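Local coordinates for protein metallocarboxypeptidase (Trypanosoma cruzi, PDB 3DWC) that probably releases C-terminal amino acids other than proline from peptides, as a metal-dependent carboxypeptidase of the M32 family, at residues B[24-28]-B[242-248]; B[311-317]-B[447-453]; B[12-16]-B[53-57]; B[345-349]-B[394-398]. All blocks are in the same frame, centred on the assembly; numbering follows the deposited sequence.

How the contacts relate
The four contacts lie in a largely helical M32 carboxypeptidase. Contact 1 is the most buried, and polar groups carry much of it: a tryptophan meets an arginine that also reaches the second subunit. Contact 3 uses the same long helix 3-32 nearer the N-terminus, its centre about 18 Å from that of contact 1, but packs it on helix 39-57 mainly through aliphatic groups. Contacts 2, 3 and 4 are only partly buried; 2 and 4 each lie opposite contact 3 across the centre of the chain. Contact 2 joins two helix ends by backbone and ring contacts, with a sulfate bound to its arginine. Contact 4 joins two loops by apolar packing alone.

Contact 1: residues B[24-28]-B[242-248]; sequences LLADW and NSKEDVR
Arg248 lays its side chain across one face of the Trp28 indole. The chain is extended from CG to NE, which lays CD and then the guanidinium over the two rings in turn. CD sits 3.7 Å from the five-membered-ring centroid, a CH-pi contact. CZ lies 4.5 Å from the six-membered-ring centroid, a cation-pi pair. The two planes stand 89° apart, so the guanidinium points an edge at the indole, and NH1 comes within 3.3 Å of Trp28 CZ3. Leu25 CD1 lies over a face of the guanidinium. Arg248 grips Asp246 side-on, through NE to OD1 at 2.8 Å and NH2 to OD2. This salt bridge fixes the rotation of the guanidinium. NH1 has a further salt bridge to Asp29 of the second subunit, so the contact is tied into the dimer. The motif is a beta hairpin: strands 240-241 and 246-251 join through a type I turn from Ser243 to Asp246, and it packs on helix 3-32. Asn242 ND2 bonds Asp246 O within it. Asn242 OD1 comes 3.2 Å from Leu25 CA without a hydrogen bond. Leu24 covers the Asn242 carbonyl with its methyl groups. One water links Leu24 O to Asn242 N.

Contact 2: residues B[311-317]-B[447-453]; sequences SGAFMEF and DDCIRKG. With SO4 (sulfate ion), chain R.
Ala313 and Arg451 bring the two backbones together, with CA atoms 4.6 Å apart, where the axes of segments 312-317 and 447-451 come within 7.8 Å, 37° apart. Ala313 O receives a CA-H...O contact from Arg451 CA at 3.2 Å. Ile450 CG2 fits against the first turn of the other helix. It touches Ala313 CB, Phe314 CB at 3.5 Å and the N-cap Ser311 OG, which also bonds Ile308. CG2 is anti to the backbone N of Ile450, which turns it toward that turn. Phe317 lies across the C-terminal end of the partner helix. Gly453 CA sits off-centre over one ring face, 3.7 Å from the centroid. Arg451 O lies at the ring edge. Arg451 CG stands between its own backbone N and carbonyl carbon, chi1 82°, and the chain then runs extended away from the other helix. Its NE makes a salt bridge to Asp448 OD1 at 3.1 Å, and that oxygen lies out of the guanidinium plane. Its NH1 and NH2 make weak bonds to a sulfate, probably from the crystallisation liquor. Glu316 OE1 lies 4.5 Å from Arg451 NH2, too far for a salt bridge. Two helix-end motifs thus meet: a capping bond from Phe314 N to Ser311 OG opens one helix, and a Schellman motif with positive phi at Gly453 closes the other.

Contact 3: residues B[12-16]-B[53-57]; sequences VFTKL and MHDTI
Val12 begins the contact by placing CG1 4.2 Å from Thr56 CG2. The two side chains run past one another, head to tail. Phe13 comes next and brings the end of its ring, CZ, to 4.3 Å from Ile57 CD1. One face of the same ring lies against Leu16 CD1 on its own helix. Lys15 bridges to the other helix through a water. Its NZ donates to that water at 2.6 Å, and the water gives a weak bond to Thr56 OG1. The Thr56 hydroxyl has its stronger partner in His52 O, one turn back on its own helix. Thr56 CG2, anti to the backbone N, meets Leu16 CD2 and Val12 CG1.

Leu16 carries most of the contact. Its two methyl groups are divided between neighbours. CD2 reaches Thr56 CG2 at 3.7 Å and lies 4.1 Å from Met53 CB. CD1 packs on Ile57 CG1, with the two side chains crossing at about a right angle. Met53 bends at chi3 (66°), and its CE comes 3.6 Å from Leu16 O.

Segments 12-16 and 53-57 run antiparallel (171°, axes 10.6 Å apart), as helices 3-32 and 39-57, consecutive in the chain, form a helical hairpin. Helix 78-95 covers Phe13 and Ile57 through Met87, Ala90 and Glu94. Met53 also leans on Tyr19 and Leu23 of helix 3-32, and Lys15 packs on Glu48 of the second subunit.

Contact 4: residues B[345-349]-B[394-398]; sequences SPGLI and LGLET
Leu396 and Gly347 meet where two loops of the helical fold run alongside each other. Segment 345-349 lies between helices 334-341 and 358-374. Segment 394-398 follows helix 382-394, with Gly395 leaving helical geometry at positive phi. The touching parts run in nearly the same direction, 25° apart. Neither segment is a regular strand, and no hydrogen bond joins them.

Contacts of side chain with backbone come first. Leu396 CD1 lies against the extended backbone at Gly347, 3.5 Å from Gly347 CA. It also lies 3.9 Å from Pro346 C, so one methyl spans the link between the two residues. Pro346 CB is 4.0 Å from Leu394 O.

Polar bonds hold each loop from outside the pair. Thr398 N bonds Asn387 OD1 of helix 382-394, and Leu348 O accepts from Gln408 NE2.

Apolar contacts between side chains make up the rest. Pro346 CB packs on Leu394 CD2 at 4.3 Å, and also on Leu396 CD1. Other parts of the fold cover these groups. Leu186 of helix 168-196 touches both Pro346 and Leu394, and Cys357 does the same from a loop. Leu394 is buried further by Leu360 and His361 of helix 358-374. At the far end Leu348 and Leu396 cross at a slant. Leu348 CG is anti to its carbonyl carbon, chi1 -71°, which carries CD2 across to the other loop. There CD2 touches Leu396 CB at 3.9 Å and sits 3.7 Å from Thr398 CG2.

Contact 1: residues B[24-28]-B[242-248]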
# COMPACT_ATOMS: atom_id res chain seq x y z
N LEU B 24 -2.10 6.41 6.04
CA LEU B 24 -0.70 6.69 5.69
C LEU B 24 -0.20 5.72 4.59
O LEU B 24 0.52 6.09 3.65
CB LEU B 24 0.12 6.58 6.96
CG LEU B 24 -0.05 7.71 7.99
CD1 LEU B 24 0.47 7.33 9.37
CD2 LEU B 24 0.67 8.96 7.49
N LEU B 25 -0.61 4.46 4.69
CA LEU B 25 -0.26 3.44 3.67
C LEU B 25 -0.89 3.81 2.39
O LEU B 25 -0.23 3.84 1.35
CB LEU B 25 -0.76 2.06 4.07
CG LEU B 25 -0.32 0.91 3.12
CD1 LEU B 25 1.24 0.78 3.16
CD2 LEU B 25 -1.01 -0.43 3.54
N ALA B 26 -2.19 4.09 2.46
CA ALA B 26 -2.98 4.48 1.27
C ALA B 26 -2.38 5.71 0.59
O ALA B 26 -2.35 5.80 -0.63
CB ALA B 26 -4.45 4.75 1.66
N ASP B 27 -1.87 6.65 1.38
CA ASP B 27 -1.29 7.88 0.83
C ASP B 27 0.06 7.56 0.20
O ASP B 27 0.32 7.94 -0.91
CB ASP B 27 -1.19 8.98 1.88
CG ASP B 27 -0.75 10.30 1.28
OD1 ASP B 27 -1.46 10.83 0.39
OD2 ASP B 27 0.32 10.77 1.63
N TRP B 28 0.90 6.81 0.91
CA TRP B 28 2.18 6.38 0.36
C TRP B 28 2.01 5.68 -0.99
O TRP B 28 2.68 6.02 -1.99
CB TRP B 28 2.97 5.51 1.39
CG TRP B 28 4.20 4.90 0.80
CD1 TRP B 28 5.42 5.46 0.72
CD2 TRP B 28 4.29 3.63 0.13
NE1 TRP B 28 6.29 4.63 0.03
CE2 TRP B 28 5.60 3.50 -0.36
CE3 TRP B 28 3.36 2.63 -0.19
CZ2 TRP B 28 6.04 2.37 -1.07
CZ3 TRP B 28 3.79 1.51 -0.93
CH2 TRP B 28 5.12 1.40 -1.36
N ASN B 242 4.46 7.05 5.23
CA ASN B 242 3.99 5.90 5.92
C ASN B 242 4.08 6.03 7.44
O ASN B 242 3.82 7.10 7.95
CB ASN B 242 4.66 4.63 5.40
CG ASN B 242 3.75 3.45 5.46
OD1 ASN B 242 2.55 3.58 5.28
ND2 ASN B 242 4.31 2.28 5.72
N SER B 243 4.42 4.96 8.16
CA SER B 243 4.28 4.89 9.59
C SER B 243 5.62 4.69 10.30
O SER B 243 6.62 4.28 9.69
CB SER B 243 3.35 3.73 9.92
OG SER B 243 2.01 4.00 9.51
N LYS B 244 5.66 4.99 11.59
CA LYS B 244 6.92 4.93 12.37
C LYS B 244 7.61 3.56 12.41
O LYS B 244 8.86 3.46 12.47
CB LYS B 244 6.67 5.41 13.80
CG LYS B 244 6.30 6.89 13.86
CD LYS B 244 6.39 7.41 15.30
CE LYS B 244 5.40 8.54 15.59
NZ LYS B 244 5.62 9.72 14.74
N GLU B 245 6.81 2.51 12.41
CA GLU B 245 7.31 1.13 12.31
C GLU B 245 7.73 0.71 10.91
O GLU B 245 8.27 -0.38 10.72
CB GLU B 245 6.24 0.14 12.83
CG GLU B 245 5.64 0.52 14.17
CD GLU B 245 4.41 1.40 14.10
OE1 GLU B 245 3.77 1.52 15.16
OE2 GLU B 245 4.09 1.97 13.01
N ASP B 246 7.48 1.57 9.91
CA ASP B 246 7.59 1.17 8.54
C ASP B 246 7.69 2.47 7.76
O ASP B 246 6.74 2.90 7.14
CB ASP B 246 6.33 0.33 8.17
CG ASP B 246 6.39 -0.25 6.77
OD1 ASP B 246 7.22 0.24 5.95
OD2 ASP B 246 5.55 -1.17 6.47
N VAL B 247 8.88 3.11 7.82
CA VAL B 247 9.05 4.46 7.31
C VAL B 247 9.54 4.36 5.87
O VAL B 247 10.52 3.70 5.61
CB VAL B 247 10.08 5.28 8.15
CG1 VAL B 247 10.32 6.74 7.47
CG2 VAL B 247 9.62 5.37 9.53
N ARG B 248 8.83 4.98 4.95
CA ARG B 248 9.01 4.81 3.54
C ARG B 248 9.27 6.20 2.91
O ARG B 248 8.40 7.07 2.92
CB ARG B 248 7.77 4.14 2.89
CG ARG B 248 7.47 2.79 3.52
CD ARG B 248 6.46 1.98 2.74
NE ARG B 248 6.18 0.72 3.43
CZ ARG B 248 5.33 -0.17 2.97
NH1 ARG B 248 4.70 0.06 1.84
NH2 ARG B 248 5.04 -1.25 3.67
O HOH W 1 2.28 8.28 3.98

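Contact 2: residues B[311-317]-B[447-453]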
# COMPACT_ATOMS: atom_id res chain seq x y z
N SER B 311 28.74 19.69 4.08
CA SER B 311 29.99 20.09 4.72
C SER B 311 31.22 19.70 3.92
O SER B 311 31.18 18.73 3.16
CB SER B 311 30.10 19.49 6.11
OG SER B 311 30.28 18.08 6.10
N GLY B 312 32.31 20.46 4.10
CA GLY B 312 33.59 20.10 3.49
C GLY B 312 34.07 18.72 3.90
O GLY B 312 34.57 17.99 3.08
N ALA B 313 33.93 18.38 5.19
CA ALA B 313 34.30 17.05 5.72
C ALA B 313 33.60 15.93 4.99
O ALA B 313 34.21 14.90 4.69
CB ALA B 313 34.01 16.98 7.26
N PHE B 314 32.31 16.09 4.75
CA PHE B 314 31.56 15.06 4.04
C PHE B 314 32.01 14.93 2.58
O PHE B 314 31.93 13.84 2.00
CB PHE B 314 30.11 15.40 4.14
CG PHE B 314 29.19 14.36 3.63
CD1 PHE B 314 28.90 13.27 4.37
CD2 PHE B 314 28.57 14.53 2.41
CE1 PHE B 314 27.99 12.34 3.93
CE2 PHE B 314 27.67 13.58 1.94
CZ PHE B 314 27.38 12.48 2.74
N MET B 315 32.48 16.02 1.98
CA MET B 315 33.00 15.92 0.61
C MET B 315 34.17 14.96 0.52
O MET B 315 34.41 14.34 -0.52
CB MET B 315 33.39 17.32 0.08
CG MET B 315 32.21 18.30 -0.06
SD MET B 315 30.77 17.66 -0.98
CE MET B 315 29.68 17.15 0.33
N GLU B 316 34.95 14.89 1.60
CA GLU B 316 36.09 14.01 1.68
C GLU B 316 35.69 12.56 1.67
O GLU B 316 36.34 11.73 1.03
CB GLU B 316 36.88 14.30 2.94
CG GLU B 316 37.42 15.69 2.98
CD GLU B 316 38.38 15.89 4.15
OE1 GLU B 316 39.11 14.92 4.50
OE2 GLU B 316 38.36 17.01 4.71
N PHE B 317 34.62 12.25 2.41
CA PHE B 317 33.98 10.97 2.29
C PHE B 317 33.24 10.71 0.94
O PHE B 317 33.31 9.63 0.36
CB PHE B 317 32.99 10.80 3.44
CG PHE B 317 32.46 9.40 3.55
CD1 PHE B 317 33.23 8.39 4.13
CD2 PHE B 317 31.19 9.09 3.10
CE1 PHE B 317 32.74 7.08 4.24
CE2 PHE B 317 30.69 7.78 3.22
CZ PHE B 317 31.48 6.78 3.79
N ASP B 447 34.22 16.34 12.92
CA ASP B 447 34.80 16.30 11.57
C ASP B 447 35.31 14.91 11.17
O ASP B 447 35.09 14.47 10.03
CB ASP B 447 35.90 17.33 11.41
CG ASP B 447 35.37 18.76 11.36
OD1 ASP B 447 34.15 18.95 11.14
OD2 ASP B 447 36.20 19.68 11.55
N ASP B 448 35.93 14.21 12.10
CA ASP B 448 36.41 12.86 11.82
C ASP B 448 35.27 11.90 11.55
O ASP B 448 35.38 11.09 10.63
CB ASP B 448 37.27 12.29 12.96
CG ASP B 448 38.62 12.90 13.01
OD1 ASP B 448 38.92 13.67 12.08
OD2 ASP B 448 39.37 12.62 13.98
N CYS B 449 34.19 11.96 12.35
CA CYS B 449 32.98 11.17 12.10
C CYS B 449 32.41 11.41 10.71
O CYS B 449 32.08 10.47 10.00
CB CYS B 449 31.90 11.48 13.14
SG CYS B 449 32.32 11.02 14.86
N ILE B 450 32.27 12.68 10.34
CA ILE B 450 31.73 13.03 9.05
C ILE B 450 32.64 12.56 7.91
O ILE B 450 32.20 11.85 7.03
CB ILE B 450 31.43 14.56 8.94
CG1 ILE B 450 30.31 14.99 9.93
CG2 ILE B 450 31.00 14.92 7.50
CD1 ILE B 450 30.08 16.54 10.10
N ARG B 451 33.92 12.94 7.94
CA ARG B 451 34.80 12.63 6.82
C ARG B 451 35.05 11.13 6.63
O ARG B 451 35.32 10.71 5.51
CB ARG B 451 36.11 13.44 6.90
CG ARG B 451 37.16 12.93 7.79
CD ARG B 451 38.27 14.02 7.99
NE ARG B 451 39.19 13.59 9.01
CZ ARG B 451 40.10 12.62 8.85
NH1 ARG B 451 40.90 12.31 9.86
NH2 ARG B 451 40.23 11.98 7.67
N LYS B 452 34.92 10.34 7.70
CA LYS B 452 35.02 8.91 7.62
C LYS B 452 33.65 8.20 7.48
O LYS B 452 33.61 6.98 7.43
CB LYS B 452 35.70 8.35 8.89
CG LYS B 452 37.13 8.81 9.11
CD LYS B 452 37.71 8.15 10.36
CE LYS B 452 39.13 8.69 10.71
NZ LYS B 452 39.67 8.05 11.94
N GLY B 453 32.54 8.93 7.43
CA GLY B 453 31.23 8.30 7.27
C GLY B 453 30.87 7.37 8.43
O GLY B 453 30.24 6.32 8.24
S SO4 R . 43.31 9.98 8.12
O1 SO4 R . 44.69 9.65 7.77
O2 SO4 R . 43.00 9.54 9.48
O3 SO4 R . 43.15 11.43 7.98
O4 SO4 R . 42.39 9.29 7.20

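Contact 3: residues B[12-16]-B[53-57]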
# COMPACT_ATOMS: atom_id res chain seq x y z
N VAL B 12 -8.98 4.95 22.98
CA VAL B 12 -9.50 5.66 21.83
C VAL B 12 -8.36 6.09 20.93
O VAL B 12 -8.45 5.92 19.73
CB VAL B 12 -10.29 6.91 22.24
CG1 VAL B 12 -10.67 7.74 21.03
CG2 VAL B 12 -11.54 6.49 23.02
N PHE B 13 -7.26 6.57 21.51
CA PHE B 13 -6.17 7.09 20.67
C PHE B 13 -5.38 5.98 19.94
O PHE B 13 -4.89 6.19 18.85
CB PHE B 13 -5.29 8.06 21.47
CG PHE B 13 -5.82 9.45 21.45
CD1 PHE B 13 -6.79 9.86 22.34
CD2 PHE B 13 -5.40 10.35 20.47
CE1 PHE B 13 -7.30 11.15 22.31
CE2 PHE B 13 -5.93 11.63 20.42
CZ PHE B 13 -6.90 12.03 21.36
N THR B 14 -5.31 4.80 20.55
CA THR B 14 -4.79 3.62 19.90
C THR B 14 -5.67 3.23 18.72
O THR B 14 -5.15 2.88 17.68
CB THR B 14 -4.63 2.46 20.91
OG1 THR B 14 -3.61 2.84 21.87
CG2 THR B 14 -4.22 1.12 20.20
N LYS B 15 -6.99 3.32 18.87
CA LYS B 15 -7.91 3.07 17.76
C LYS B 15 -7.60 3.99 16.59
O LYS B 15 -7.40 3.51 15.47
CB LYS B 15 -9.36 3.24 18.25
CG LYS B 15 -10.38 2.58 17.42
CD LYS B 15 -11.62 2.20 18.22
CE LYS B 15 -12.25 3.40 18.95
NZ LYS B 15 -13.76 3.28 19.17
N LEU B 16 -7.53 5.29 16.87
CA LEU B 16 -7.20 6.31 15.86
C LEU B 16 -5.86 6.07 15.18
O LEU B 16 -5.76 6.22 13.97
CB LEU B 16 -7.19 7.72 16.50
CG LEU B 16 -8.56 8.28 16.91
CD1 LEU B 16 -8.37 9.57 17.73
CD2 LEU B 16 -9.57 8.49 15.66
N MET B 53 -12.42 8.62 11.40
CA MET B 53 -11.48 9.19 12.36
C MET B 53 -12.02 10.49 12.91
O MET B 53 -11.96 10.73 14.11
CB MET B 53 -10.13 9.40 11.72
CG MET B 53 -9.52 8.13 11.24
SD MET B 53 -7.91 8.37 10.51
CE MET B 53 -6.95 8.93 11.92
N HIS B 54 -12.59 11.32 12.05
CA HIS B 54 -13.19 12.58 12.49
C HIS B 54 -14.36 12.41 13.48
O HIS B 54 -14.43 13.15 14.48
CB HIS B 54 -13.67 13.38 11.30
CG HIS B 54 -14.36 14.65 11.67
ND1 HIS B 54 -13.67 15.76 12.11
CD2 HIS B 54 -15.67 14.99 11.68
CE1 HIS B 54 -14.53 16.74 12.34
NE2 HIS B 54 -15.75 16.29 12.10
N ASP B 55 -15.29 11.50 13.18
CA ASP B 55 -16.41 11.19 14.05
C ASP B 55 -15.96 10.60 15.38
O ASP B 55 -16.55 10.88 16.42
CB ASP B 55 -17.36 10.20 13.39
CG ASP B 55 -18.09 10.78 12.20
OD1 ASP B 55 -18.05 12.01 11.99
OD2 ASP B 55 -18.69 10.00 11.45
N THR B 56 -14.92 9.78 15.35
CA THR B 56 -14.36 9.17 16.54
C THR B 56 -13.79 10.21 17.50
O THR B 56 -14.15 10.21 18.68
CB THR B 56 -13.28 8.14 16.15
OG1 THR B 56 -13.88 7.16 15.31
CG2 THR B 56 -12.71 7.44 17.39
N ILE B 57 -12.93 11.11 17.01
CA ILE B 57 -12.30 12.13 17.87
C ILE B 57 -13.25 13.26 18.28
O ILE B 57 -13.02 13.91 19.30
CB ILE B 57 -10.98 12.74 17.26
CG1 ILE B 57 -10.04 13.27 18.39
CG2 ILE B 57 -11.31 13.80 16.24
CD1 ILE B 57 -8.68 13.85 17.92
O HOH W 2 -14.43 4.13 16.81

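Contact 4: residues B[345-349]-B[394-398]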
# COMPACT_ATOMS: atom_id res chain seq x y z
N SER B 345 24.04 30.92 -5.80
CA SER B 345 23.49 31.53 -7.01
C SER B 345 22.02 31.86 -6.83
O SER B 345 21.16 30.99 -6.95
CB SER B 345 23.64 30.60 -8.20
OG SER B 345 23.44 31.38 -9.36
N PRO B 346 21.71 33.12 -6.50
CA PRO B 346 20.32 33.48 -6.26
C PRO B 346 19.46 33.28 -7.48
O PRO B 346 19.91 33.44 -8.58
CB PRO B 346 20.41 34.96 -5.93
CG PRO B 346 21.77 35.13 -5.44
CD PRO B 346 22.61 34.25 -6.28
N GLY B 347 18.22 32.90 -7.25
CA GLY B 347 17.26 32.68 -8.30
C GLY B 347 15.84 32.94 -7.80
O GLY B 347 15.63 33.38 -6.68
N LEU B 348 14.87 32.63 -8.63
CA LEU B 348 13.50 33.02 -8.40
C LEU B 348 12.68 31.96 -7.72
O LEU B 348 11.66 32.27 -7.12
CB LEU B 348 12.82 33.34 -9.75
CG LEU B 348 13.27 34.63 -10.44
CD1 LEU B 348 12.45 34.90 -11.75
CD2 LEU B 348 13.17 35.80 -9.47
N ILE B 349 13.10 30.71 -7.85
CA ILE B 349 12.31 29.58 -7.38
C ILE B 349 12.85 29.05 -6.01
O ILE B 349 13.91 28.47 -5.95
CB ILE B 349 12.29 28.43 -8.41
CG1 ILE B 349 11.86 28.92 -9.84
CG2 ILE B 349 11.37 27.29 -7.92
CD1 ILE B 349 10.53 29.61 -9.90
N LEU B 394 16.95 39.35 -2.49
CA LEU B 394 17.72 38.49 -3.42
C LEU B 394 18.26 39.22 -4.66
O LEU B 394 18.93 38.61 -5.49
CB LEU B 394 16.83 37.34 -3.89
CG LEU B 394 16.50 36.30 -2.81
CD1 LEU B 394 15.17 35.64 -3.07
CD2 LEU B 394 17.60 35.24 -2.73
N GLY B 395 17.97 40.51 -4.80
CA GLY B 395 18.44 41.30 -5.94
C GLY B 395 17.81 40.93 -7.29
O GLY B 395 18.38 41.24 -8.34
N LEU B 396 16.64 40.30 -7.26
CA LEU B 396 15.98 39.88 -8.49
C LEU B 396 14.56 40.40 -8.59
O LEU B 396 13.85 40.47 -7.60
CB LEU B 396 15.95 38.36 -8.55
CG LEU B 396 17.32 37.66 -8.59
CD1 LEU B 396 17.09 36.17 -8.59
CD2 LEU B 396 18.15 38.11 -9.82
N GLU B 397 14.15 40.72 -9.83
CA GLU B 397 12.80 41.21 -10.15
C GLU B 397 11.87 40.10 -10.61
O GLU B 397 12.27 39.20 -11.33
CB GLU B 397 12.85 42.21 -11.31
CG GLU B 397 13.56 43.51 -11.01
CD GLU B 397 13.28 44.57 -12.06
OE1 GLU B 397 13.83 45.69 -11.91
OE2 GLU B 397 12.50 44.30 -13.02
N THR B 398 10.59 40.24 -10.23
CA THR B 398 9.51 39.36 -10.68
C THR B 398 8.32 40.10 -11.31
O THR B 398 7.36 39.45 -11.75
CB THR B 398 8.95 38.54 -9.49
OG1 THR B 398 8.36 39.43 -8.52
CG2 THR B 398 10.05 37.71 -8.83